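Local coordinates for protein reducing-end xylose-releasing exo-oligoxylanase Rex8A (Paenibacillus barcinonensis, PDB 6SUD) that hydrolyses linear and branched xylooligosaccharides from their reducing ends, releasing xylose as an exo-acting family 8 glycosidase of xylan degradation, at residues L229-L239 against D283-I293; I300-Y308 against P318-N329. The protein carries 1 engineered substitution. All blocks are in the same frame, centred on the assembly; numbering follows the deposited sequence.

Contact 1. Residues L229-L239 against D283-I293; sequences LRTACHPVTGL and DPWQVQQSNRI. With EDO (1,2-ethanediol), chain E.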
loop_
_atom_site.group_PDB
_atom_site.type_symbol
_atom_site.label_atom_id
_atom_site.label_comp_id
_atom_site.label_asym_id
_atom_site.label_seq_id
_atom_site.Cartn_x
_atom_site.Cartn_y
_atom_site.Cartn_z
ATOM N N LEU A 229 12.718 -2.878 -8.183
ATOM C CA LEU A 229 12.406 -4.047 -7.301
ATOM C C LEU A 229 13.232 -5.258 -7.709
ATOM O O LEU A 229 13.544 -6.038 -6.827
ATOM C CB LEU A 229 10.918 -4.387 -7.294
ATOM C CG LEU A 229 10.084 -3.203 -6.831
ATOM C CD1 LEU A 229 8.648 -3.305 -7.284
ATOM C CD2 LEU A 229 10.230 -2.990 -5.340
ATOM N N ARG A 230 13.613 -5.404 -8.981
ATOM C CA ARG A 230 14.519 -6.531 -9.350
ATOM C C ARG A 230 15.872 -6.358 -8.640
ATOM O O ARG A 230 16.508 -7.377 -8.422
ATOM C CB ARG A 230 14.705 -6.638 -10.867
ATOM C CG ARG A 230 13.412 -6.926 -11.619
ATOM C CD ARG A 230 13.613 -7.417 -13.044
ATOM N NE ARG A 230 13.982 -6.355 -13.980
ATOM C CZ ARG A 230 13.121 -5.559 -14.619
ATOM N NH1 ARG A 230 11.820 -5.673 -14.414
ATOM N NH2 ARG A 230 13.565 -4.637 -15.456
ATOM N N THR A 231 16.306 -5.130 -8.330
ATOM C CA THR A 231 17.619 -4.836 -7.681
ATOM C C THR A 231 17.510 -4.878 -6.156
ATOM O O THR A 231 18.536 -5.198 -5.515
ATOM C CB THR A 231 18.212 -3.487 -8.117
ATOM O OG1 THR A 231 17.413 -2.429 -7.577
ATOM C CG2 THR A 231 18.319 -3.372 -9.621
ATOM N N ALA A 232 16.336 -4.592 -5.580
ATOM C CA ALA A 232 16.161 -4.491 -4.109
ATOM C C ALA A 232 15.898 -5.864 -3.501
ATOM O O ALA A 232 16.240 -6.054 -2.316
ATOM C CB ALA A 232 15.039 -3.549 -3.752
ATOM N N CYS A 233 15.276 -6.775 -4.244
ATOM C CA CYS A 233 14.856 -8.076 -3.657
ATOM C C CYS A 233 15.991 -9.099 -3.710
ATOM O O CYS A 233 16.574 -9.272 -4.779
ATOM C CB CYS A 233 13.650 -8.637 -4.383
ATOM S SG CYS A 233 12.181 -7.628 -4.108
ATOM N N HIS A 234 16.231 -9.787 -2.600
ATOM C CA HIS A 234 17.332 -10.767 -2.445
ATOM C C HIS A 234 17.098 -11.917 -3.424
ATOM O O HIS A 234 15.988 -12.419 -3.557
ATOM C CB HIS A 234 17.489 -11.195 -0.990
ATOM C CG HIS A 234 18.758 -11.931 -0.788
ATOM N ND1 HIS A 234 18.860 -13.268 -1.094
ATOM C CD2 HIS A 234 19.982 -11.503 -0.414
ATOM C CE1 HIS A 234 20.115 -13.645 -0.896
ATOM N NE2 HIS A 234 20.828 -12.578 -0.482
ATOM N N PRO A 235 18.120 -12.330 -4.190
ATOM C CA PRO A 235 17.916 -13.290 -5.277
ATOM C C PRO A 235 17.722 -14.753 -4.861
ATOM O O PRO A 235 17.279 -15.535 -5.695
ATOM C CB PRO A 235 19.189 -13.171 -6.133
ATOM C CG PRO A 235 19.909 -11.953 -5.620
ATOM C CD PRO A 235 19.488 -11.788 -4.174
ATOM N N VAL A 236 18.016 -15.079 -3.599
ATOM C CA VAL A 236 17.764 -16.430 -3.007
ATOM C C VAL A 236 16.448 -16.404 -2.204
ATOM O O VAL A 236 15.573 -17.249 -2.447
ATOM C CB VAL A 236 18.949 -16.928 -2.153
ATOM C CG1 VAL A 236 18.632 -18.230 -1.441
ATOM C CG2 VAL A 236 20.208 -17.102 -2.960
ATOM N N THR A 237 16.294 -15.445 -1.294
ATOM C CA THR A 237 15.228 -15.446 -0.257
ATOM C C THR A 237 13.991 -14.671 -0.733
ATOM O O THR A 237 12.907 -14.948 -0.221
ATOM C CB THR A 237 15.790 -14.830 1.024
ATOM O OG1 THR A 237 16.069 -13.476 0.654
ATOM C CG2 THR A 237 17.031 -15.532 1.542
ATOM N N GLY A 238 14.163 -13.732 -1.667
ATOM C CA GLY A 238 13.112 -12.805 -2.132
ATOM C C GLY A 238 12.859 -11.667 -1.150
ATOM O O GLY A 238 11.964 -10.853 -1.441
ATOM N N LEU A 239 13.603 -11.615 -0.039
ATOM C CA LEU A 239 13.440 -10.572 1.006
ATOM C C LEU A 239 14.112 -9.276 0.557
ATOM O O LEU A 239 15.156 -9.331 -0.113
ATOM C CB LEU A 239 14.085 -11.006 2.321
ATOM C CG LEU A 239 13.629 -12.337 2.910
ATOM C CD1 LEU A 239 14.439 -12.642 4.143
ATOM C CD2 LEU A 239 12.145 -12.339 3.233
ATOM N N ASP A 283 6.202 -8.278 -16.146
ATOM C CA ASP A 283 7.571 -8.702 -15.740
ATOM C C ASP A 283 7.492 -10.090 -15.112
ATOM O O ASP A 283 7.146 -10.243 -13.934
ATOM C CB ASP A 283 8.255 -7.695 -14.804
ATOM C CG ASP A 283 9.626 -8.177 -14.347
ATOM O OD1 ASP A 283 10.160 -9.095 -14.960
ATOM O OD2 ASP A 283 10.142 -7.633 -13.413
ATOM N N PRO A 284 7.859 -11.139 -15.885
ATOM C CA PRO A 284 7.762 -12.517 -15.399
ATOM C C PRO A 284 8.761 -12.853 -14.279
ATOM O O PRO A 284 8.587 -13.873 -13.620
ATOM C CB PRO A 284 7.934 -13.375 -16.674
ATOM C CG PRO A 284 8.621 -12.469 -17.688
ATOM C CD PRO A 284 8.391 -11.032 -17.252
ATOM N N TRP A 285 9.749 -11.992 -14.013
ATOM C CA TRP A 285 10.587 -12.150 -12.789
ATOM C C TRP A 285 9.661 -12.138 -11.566
ATOM O O TRP A 285 10.021 -12.733 -10.527
ATOM C CB TRP A 285 11.667 -11.069 -12.699
ATOM C CG TRP A 285 12.268 -10.872 -11.342
ATOM C CD1 TRP A 285 13.404 -11.446 -10.847
ATOM C CD2 TRP A 285 11.769 -10.014 -10.296
ATOM N NE1 TRP A 285 13.646 -10.997 -9.578
ATOM C CE2 TRP A 285 12.663 -10.110 -9.217
ATOM C CE3 TRP A 285 10.664 -9.164 -10.176
ATOM C CZ2 TRP A 285 12.470 -9.409 -8.028
ATOM C CZ3 TRP A 285 10.472 -8.464 -9.009
ATOM C CH2 TRP A 285 11.368 -8.590 -7.944
ATOM N N GLN A 286 8.512 -11.463 -11.671
ATOM C CA GLN A 286 7.567 -11.279 -10.540
ATOM C C GLN A 286 7.076 -12.647 -10.048
ATOM O O GLN A 286 6.928 -12.847 -8.812
ATOM C CB GLN A 286 6.438 -10.326 -10.941
ATOM C CG GLN A 286 6.936 -8.899 -11.144
ATOM C CD GLN A 286 5.849 -7.928 -11.533
ATOM O OE1 GLN A 286 4.775 -8.313 -12.003
ATOM N NE2 GLN A 286 6.149 -6.647 -11.365
ATOM N N VAL A 287 6.891 -13.588 -10.970
ATOM C CA VAL A 287 6.444 -14.968 -10.623
ATOM C C VAL A 287 7.534 -15.620 -9.773
ATOM O O VAL A 287 7.205 -16.171 -8.745
ATOM C CB VAL A 287 6.095 -15.764 -11.892
ATOM C CG1 VAL A 287 5.885 -17.244 -11.621
ATOM C CG2 VAL A 287 4.880 -15.160 -12.586
ATOM N N GLN A 288 8.803 -15.507 -10.177
ATOM C CA GLN A 288 9.933 -16.151 -9.463
ATOM C C GLN A 288 10.125 -15.474 -8.098
ATOM O O GLN A 288 10.280 -16.208 -7.119
ATOM C CB GLN A 288 11.173 -16.197 -10.363
ATOM C CG GLN A 288 10.949 -16.974 -11.664
ATOM C CD GLN A 288 10.297 -18.329 -11.505
ATOM O OE1 GLN A 288 10.491 -19.025 -10.503
ATOM N NE2 GLN A 288 9.493 -18.721 -12.478
ATOM N N GLN A 289 10.064 -14.140 -8.029
ATOM C CA GLN A 289 10.145 -13.361 -6.770
ATOM C C GLN A 289 9.058 -13.856 -5.812
ATOM O O GLN A 289 9.369 -14.119 -4.656
ATOM C CB GLN A 289 9.992 -11.860 -7.021
ATOM C CG GLN A 289 9.695 -11.050 -5.767
ATOM C CD GLN A 289 10.776 -11.121 -4.723
ATOM O OE1 GLN A 289 11.928 -11.439 -5.010
ATOM N NE2 GLN A 289 10.397 -10.838 -3.483
ATOM N N SER A 290 7.818 -13.980 -6.286
ATOM C CA SER A 290 6.691 -14.488 -5.467
ATOM C C SER A 290 6.981 -15.923 -4.983
ATOM O O SER A 290 6.771 -16.189 -3.799
ATOM C CB SER A 290 5.397 -14.360 -6.215
ATOM O OG SER A 290 5.192 -13.004 -6.599
ATOM N N ASN A 291 7.424 -16.822 -5.855
ATOM C CA ASN A 291 7.779 -18.223 -5.481
ATOM C C ASN A 291 8.859 -18.227 -4.379
ATOM O O ASN A 291 8.786 -19.082 -3.471
ATOM C CB ASN A 291 8.251 -19.026 -6.700
ATOM C CG ASN A 291 7.159 -19.282 -7.720
ATOM O OD1 ASN A 291 5.977 -19.212 -7.411
ATOM N ND2 ASN A 291 7.534 -19.593 -8.946
ATOM N N ARG A 292 9.860 -17.349 -4.490
ATOM C CA ARG A 292 11.043 -17.321 -3.588
ATOM C C ARG A 292 10.613 -16.928 -2.190
ATOM O O ARG A 292 10.955 -17.669 -1.241
ATOM C CB ARG A 292 12.114 -16.321 -4.028
ATOM C CG ARG A 292 12.906 -16.819 -5.212
ATOM C CD ARG A 292 14.158 -16.041 -5.535
ATOM N NE ARG A 292 14.601 -16.564 -6.829
ATOM C CZ ARG A 292 14.694 -15.881 -7.969
ATOM N NH1 ARG A 292 14.417 -14.587 -8.019
ATOM N NH2 ARG A 292 15.107 -16.493 -9.064
ATOM N N ILE A 293 9.885 -15.820 -2.066
ATOM C CA ILE A 293 9.493 -15.364 -0.704
ATOM C C ILE A 293 8.558 -16.409 -0.093
ATOM O O ILE A 293 8.720 -16.675 1.097
ATOM C CB ILE A 293 8.939 -13.928 -0.681
ATOM C CG1 ILE A 293 9.110 -13.336 0.720
ATOM C CG2 ILE A 293 7.513 -13.862 -1.198
ATOM C CD1 ILE A 293 8.665 -11.895 0.863
HETATM C C1 EDO E . 18.010 0.998 -9.258
HETATM O O1 EDO E . 18.589 -0.219 -8.854
HETATM C C2 EDO E . 16.987 0.895 -10.289
HETATM O O2 EDO E . 17.069 -0.242 -11.127
HETATM O O HOH W 1 14.186 -12.526 -5.823
HETATM O O HOH W 2 13.539 -18.877 -1.211
#
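The backbones of 229-239 and 283-293 converge toward G238 and I293, whose CA atoms lie 4.7 Å apart, and stand wider at R230 and W285. In what is, as expected for glycoside hydrolase family 8, an (alpha/alpha)6 fold, the C-terminal end of helix 215-232, with the turn that follows it, packs against residues 285-293 of helix 285-297. W285 is the centrepiece of the side-chain packing. A chi1 of 162°, which puts CG opposite the backbone N, sends the indole across to helix 215-232, where R230 CG lies over one face at 3.9 Å from the centroid of the six-membered ring, a CH-pi contact. Q289 CB, one helical turn on, covers the opposite face, while C233 CB meets the edge. Beyond the indole the R230 chain bends at chi3, and NH1 forms a salt bridge with D283 OD2 at 2.8 Å. The carboxylate oxygen lies in the guanidinium plane, yet it is met from above its own plane, the two planes being perpendicular. OD1 of D283, ahead of the turn into helix 285-297, accepts a capping bond from W285 N, and one carboxylate thus serves both segments. Further along, a water accepts from R292 NH1 and donates to H234 O and Q289 OE1, and a second water bridges V236 O and R292 O. P235 O sits over one face of the R292 guanidinium. G238 has positive phi, and a CB here would clash with I293 N. Q289, bent at chi2, turns its amide into this close approach: NE2 donates to G238 O at 2.6 Å, nearly straight at 172°, in the carbonyl plane and on a lone pair.

Contact 2. Residues I300-Y308 against P318-N329; sequences IDVSDYRRY and PAAHPVGLLATN. Engineered in segment 318-329: A320 (natural residue Leu). With XYP (beta-D-xylopyranose), chain J.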
loop_
_atom_site.group_PDB
_atom_site.type_symbol
_atom_site.label_atom_id
_atom_site.label_comp_id
_atom_site.label_asym_id
_atom_site.label_seq_id
_atom_site.Cartn_x
_atom_site.Cartn_y
_atom_site.Cartn_z
ATOM N N ILE A 300 7.923 -22.024 8.093
ATOM C CA ILE A 300 8.054 -21.152 9.292
ATOM C C ILE A 300 6.658 -20.828 9.816
ATOM O O ILE A 300 5.822 -20.299 9.051
ATOM C CB ILE A 300 8.884 -19.883 9.026
ATOM C CG1 ILE A 300 10.278 -20.231 8.486
ATOM C CG2 ILE A 300 8.947 -19.056 10.303
ATOM C CD1 ILE A 300 11.076 -19.052 7.967
ATOM N N ASP A 301 6.419 -21.141 11.087
ATOM C CA ASP A 301 5.126 -20.832 11.738
ATOM C C ASP A 301 4.999 -19.314 11.854
ATOM O O ASP A 301 5.985 -18.675 12.242
ATOM C CB ASP A 301 5.031 -21.424 13.141
ATOM C CG ASP A 301 3.600 -21.483 13.646
ATOM O OD1 ASP A 301 3.276 -20.692 14.557
ATOM O OD2 ASP A 301 2.810 -22.283 13.105
ATOM N N VAL A 302 3.798 -18.787 11.625
ATOM C CA VAL A 302 3.479 -17.334 11.750
ATOM C C VAL A 302 3.868 -16.841 13.150
ATOM O O VAL A 302 4.394 -15.730 13.265
ATOM C CB VAL A 302 1.988 -17.089 11.466
ATOM C CG1 VAL A 302 1.577 -15.652 11.739
ATOM C CG2 VAL A 302 1.614 -17.483 10.050
ATOM N N SER A 303 3.662 -17.642 14.191
ATOM C CA SER A 303 3.992 -17.221 15.578
ATOM C C SER A 303 5.513 -17.198 15.798
ATOM O O SER A 303 5.941 -16.662 16.833
ATOM C CB SER A 303 3.300 -18.104 16.569
ATOM O OG SER A 303 3.856 -19.405 16.518
ATOM N N ASP A 304 6.294 -17.736 14.858
ATOM C CA ASP A 304 7.771 -17.789 14.909
ATOM C C ASP A 304 8.397 -16.727 14.002
ATOM O O ASP A 304 9.627 -16.630 14.006
ATOM C CB ASP A 304 8.247 -19.160 14.444
ATOM C CG ASP A 304 9.658 -19.481 14.872
ATOM O OD1 ASP A 304 10.128 -18.914 15.890
ATOM O OD2 ASP A 304 10.267 -20.317 14.205
ATOM N N TYR A 305 7.605 -15.995 13.210
ATOM C CA TYR A 305 8.156 -14.956 12.301
ATOM C C TYR A 305 9.045 -14.006 13.113
ATOM O O TYR A 305 8.631 -13.540 14.185
ATOM C CB TYR A 305 7.025 -14.180 11.629
ATOM C CG TYR A 305 6.290 -14.855 10.502
ATOM C CD1 TYR A 305 6.791 -15.968 9.843
ATOM C CD2 TYR A 305 5.086 -14.335 10.062
ATOM C CE1 TYR A 305 6.116 -16.547 8.780
ATOM C CE2 TYR A 305 4.404 -14.889 8.992
ATOM C CZ TYR A 305 4.929 -15.993 8.340
ATOM O OH TYR A 305 4.247 -16.543 7.295
ATOM N N ARG A 306 10.244 -13.719 12.613
ATOM C CA ARG A 306 11.220 -12.819 13.271
ATOM C C ARG A 306 11.489 -11.618 12.361
ATOM O O ARG A 306 10.899 -11.539 11.262
ATOM C CB ARG A 306 12.541 -13.552 13.517
ATOM C CG ARG A 306 12.398 -14.948 14.098
ATOM C CD ARG A 306 11.838 -14.925 15.494
ATOM N NE ARG A 306 11.865 -16.270 16.058
ATOM C CZ ARG A 306 12.902 -16.817 16.692
ATOM N NH1 ARG A 306 14.027 -16.138 16.879
ATOM N NH2 ARG A 306 12.801 -18.054 17.148
ATOM N N ARG A 307 12.339 -10.710 12.815
ATOM C CA ARG A 307 13.100 -9.825 11.902
ATOM C C ARG A 307 14.133 -10.716 11.212
ATOM O O ARG A 307 14.635 -11.626 11.865
ATOM C CB ARG A 307 13.780 -8.691 12.671
ATOM C CG ARG A 307 14.496 -7.681 11.786
ATOM C CD ARG A 307 15.339 -6.731 12.633
ATOM N NE ARG A 307 14.541 -5.969 13.590
ATOM C CZ ARG A 307 13.951 -4.794 13.358
ATOM N NH1 ARG A 307 14.056 -4.195 12.183
ATOM N NH2 ARG A 307 13.242 -4.212 14.308
ATOM N N TYR A 308 14.451 -10.466 9.945
ATOM C CA TYR A 308 15.448 -11.276 9.198
ATOM C C TYR A 308 16.410 -10.343 8.474
ATOM O O TYR A 308 15.988 -9.283 8.065
ATOM C CB TYR A 308 14.786 -12.201 8.173
ATOM C CG TYR A 308 13.804 -13.197 8.744
ATOM C CD1 TYR A 308 14.210 -14.456 9.168
ATOM C CD2 TYR A 308 12.460 -12.883 8.846
ATOM C CE1 TYR A 308 13.298 -15.357 9.703
ATOM C CE2 TYR A 308 11.539 -13.780 9.363
ATOM C CZ TYR A 308 11.958 -15.027 9.780
ATOM O OH TYR A 308 11.049 -15.887 10.331
ATOM N N PRO A 318 11.026 -10.980 17.553
ATOM C CA PRO A 318 9.877 -11.404 16.755
ATOM C C PRO A 318 9.440 -10.311 15.773
ATOM O O PRO A 318 9.736 -9.166 16.015
ATOM C CB PRO A 318 8.781 -11.590 17.809
ATOM C CG PRO A 318 9.107 -10.513 18.816
ATOM C CD PRO A 318 10.622 -10.539 18.900
ATOM N N ALA A 319 8.726 -10.681 14.712
ATOM C CA ALA A 319 7.987 -9.704 13.880
ATOM C C ALA A 319 6.999 -8.978 14.794
ATOM O O ALA A 319 6.323 -9.654 15.591
ATOM C CB ALA A 319 7.288 -10.397 12.741
ATOM N N ALA A 320 6.906 -7.655 14.688
ATOM C CA ALA A 320 5.879 -6.859 15.397
ATOM C C ALA A 320 4.514 -7.147 14.770
ATOM O O ALA A 320 3.534 -7.152 15.509
ATOM C CB ALA A 320 6.198 -5.383 15.371
ATOM N N HIS A 321 4.453 -7.389 13.458
ATOM C CA HIS A 321 3.177 -7.562 12.717
ATOM C C HIS A 321 3.190 -8.879 11.952
ATOM O O HIS A 321 3.227 -8.869 10.729
ATOM C CB HIS A 321 2.916 -6.351 11.801
ATOM C CG HIS A 321 2.902 -5.065 12.553
ATOM N ND1 HIS A 321 1.940 -4.785 13.518
ATOM C CD2 HIS A 321 3.752 -4.016 12.534
ATOM C CE1 HIS A 321 2.208 -3.608 14.056
ATOM N NE2 HIS A 321 3.309 -3.112 13.451
ATOM N N PRO A 322 3.108 -10.048 12.630
ATOM C CA PRO A 322 3.217 -11.333 11.931
ATOM C C PRO A 322 2.001 -11.711 11.071
ATOM O O PRO A 322 2.169 -12.447 10.100
ATOM C CB PRO A 322 3.410 -12.322 13.091
ATOM C CG PRO A 322 2.633 -11.690 14.216
ATOM C CD PRO A 322 2.943 -10.210 14.085
ATOM N N VAL A 323 0.810 -11.233 11.438
ATOM C CA VAL A 323 -0.429 -11.416 10.630
ATOM C C VAL A 323 -0.273 -10.608 9.331
ATOM O O VAL A 323 -0.603 -11.152 8.255
ATOM C CB VAL A 323 -1.692 -11.066 11.440
ATOM C CG1 VAL A 323 -2.956 -10.988 10.581
ATOM C CG2 VAL A 323 -1.873 -12.079 12.564
ATOM N N GLY A 324 0.257 -9.387 9.410
ATOM C CA GLY A 324 0.604 -8.563 8.235
ATOM C C GLY A 324 1.549 -9.289 7.290
ATOM O O GLY A 324 1.278 -9.354 6.062
ATOM N N LEU A 325 2.610 -9.873 7.835
ATOM C CA LEU A 325 3.576 -10.663 7.045
ATOM C C LEU A 325 2.860 -11.859 6.395
ATOM O O LEU A 325 3.023 -12.048 5.178
ATOM C CB LEU A 325 4.727 -11.117 7.940
ATOM C CG LEU A 325 5.749 -12.025 7.257
ATOM C CD1 LEU A 325 6.121 -11.537 5.868
ATOM C CD2 LEU A 325 6.989 -12.146 8.122
ATOM N N LEU A 326 2.089 -12.650 7.154
ATOM C CA LEU A 326 1.330 -13.794 6.570
ATOM C C LEU A 326 0.456 -13.282 5.421
ATOM O O LEU A 326 0.433 -13.927 4.369
ATOM C CB LEU A 326 0.459 -14.484 7.623
ATOM C CG LEU A 326 -0.498 -15.523 7.036
ATOM C CD1 LEU A 326 0.287 -16.649 6.376
ATOM C CD2 LEU A 326 -1.457 -16.047 8.081
ATOM N N ALA A 327 -0.238 -12.160 5.602
ATOM C CA ALA A 327 -1.139 -11.561 4.591
ATOM C C ALA A 327 -0.366 -11.265 3.293
ATOM O O ALA A 327 -0.864 -11.648 2.235
ATOM C CB ALA A 327 -1.800 -10.324 5.155
ATOM N N THR A 328 0.800 -10.625 3.370
ATOM C CA THR A 328 1.573 -10.219 2.157
ATOM C C THR A 328 2.094 -11.482 1.474
ATOM O O THR A 328 2.080 -11.546 0.236
ATOM C CB THR A 328 2.668 -9.200 2.484
ATOM O OG1 THR A 328 3.668 -9.732 3.355
ATOM C CG2 THR A 328 2.078 -7.948 3.101
ATOM N N ASN A 329 2.512 -12.467 2.270
ATOM C CA ASN A 329 3.012 -13.773 1.757
ATOM C C ASN A 329 1.886 -14.487 1.001
ATOM O O ASN A 329 2.163 -15.089 -0.034
ATOM C CB ASN A 329 3.554 -14.665 2.880
ATOM C CG ASN A 329 4.870 -14.181 3.458
ATOM O OD1 ASN A 329 5.630 -13.468 2.796
ATOM N ND2 ASN A 329 5.171 -14.597 4.682
HETATM O O1 XYP J . 3.972 -0.580 13.458
HETATM C C1 XYP J . 3.939 -0.233 12.068
HETATM C C2 XYP J . 3.326 1.160 11.949
HETATM C C3 XYP J . 3.242 1.506 10.488
HETATM C C4 XYP J . 4.627 1.506 9.882
HETATM C C5 XYP J . 5.323 0.176 10.133
HETATM O O2 XYP J . 2.003 1.267 12.513
HETATM O O3 XYP J . 2.641 2.794 10.342
HETATM O O4 XYP J . 4.462 1.768 8.484
HETATM O O5 XYP J . 5.276 -0.184 11.525
#
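Y305 lies against the first turns of helix 322-331, its ring held between that helix and V302 of its own segment. At the root of the side chain the backbones meet: A319 N donates to Y305 O at 2.9 Å, from above the carbonyl plane, next to the antiparallel non-hydrogen-bonded pair R306 and P318. Y305 CB rests on A319 CB. CG, carried anti to the carbonyl carbon (chi1 -76°), sits 3.7 Å from L325 CD2, and this torsion lays the ring along the helix. L325 CD2 stands over one face, 3.8 Å from the ring centroid in a CH-pi contact, and V302 CA lies over the centre of the opposite face. CD2 and CE2 form an edge turned to P322 O, each 3.5 Å from it. CZ lies near N329 ND2, from which the hydroxyl beyond it, OH, accepts a weak hydrogen bond at 3.4 Å. F297 of helix 285-297 adds an edge-to-face ring contact. Replacing this tyrosine by an alanine is likely to open a gap between V302 and L325 and leave N329 ND2 without its phenol partner. H321, at the N-cap position, has NE2 hydrogen-bonded to xylose O1 at 2.6 Å while D362 holds ND1. The contact is thus largely apolar, with one straight backbone bond, from A319, two residues before this xylose-binding histidine, and a weak one at the hydroxyl.

How the contacts relate
Contact 1 closes before contact 2 opens along the chain, and their centres lie 18 Å apart within the same glycoside hydrolase family 8 region. Helix 285-297 joins them: it supplies one side of contact 1, and the chain leaving it leads into 300-308 of contact 2. The two also touch directly, I293 CD1 packing 3.9 Å from N329 OD1 and L239 CD1 4.1 Å from Y308 CB. Their relation to the active site differs. Contact 2 contains a residue of a xylose pocket, whereas the side chain of L229 in contact 1 remains about 14 Å from a bound xylose; contact 1 is structural packing between helices 215-232 and 285-297, away from the bound sugar.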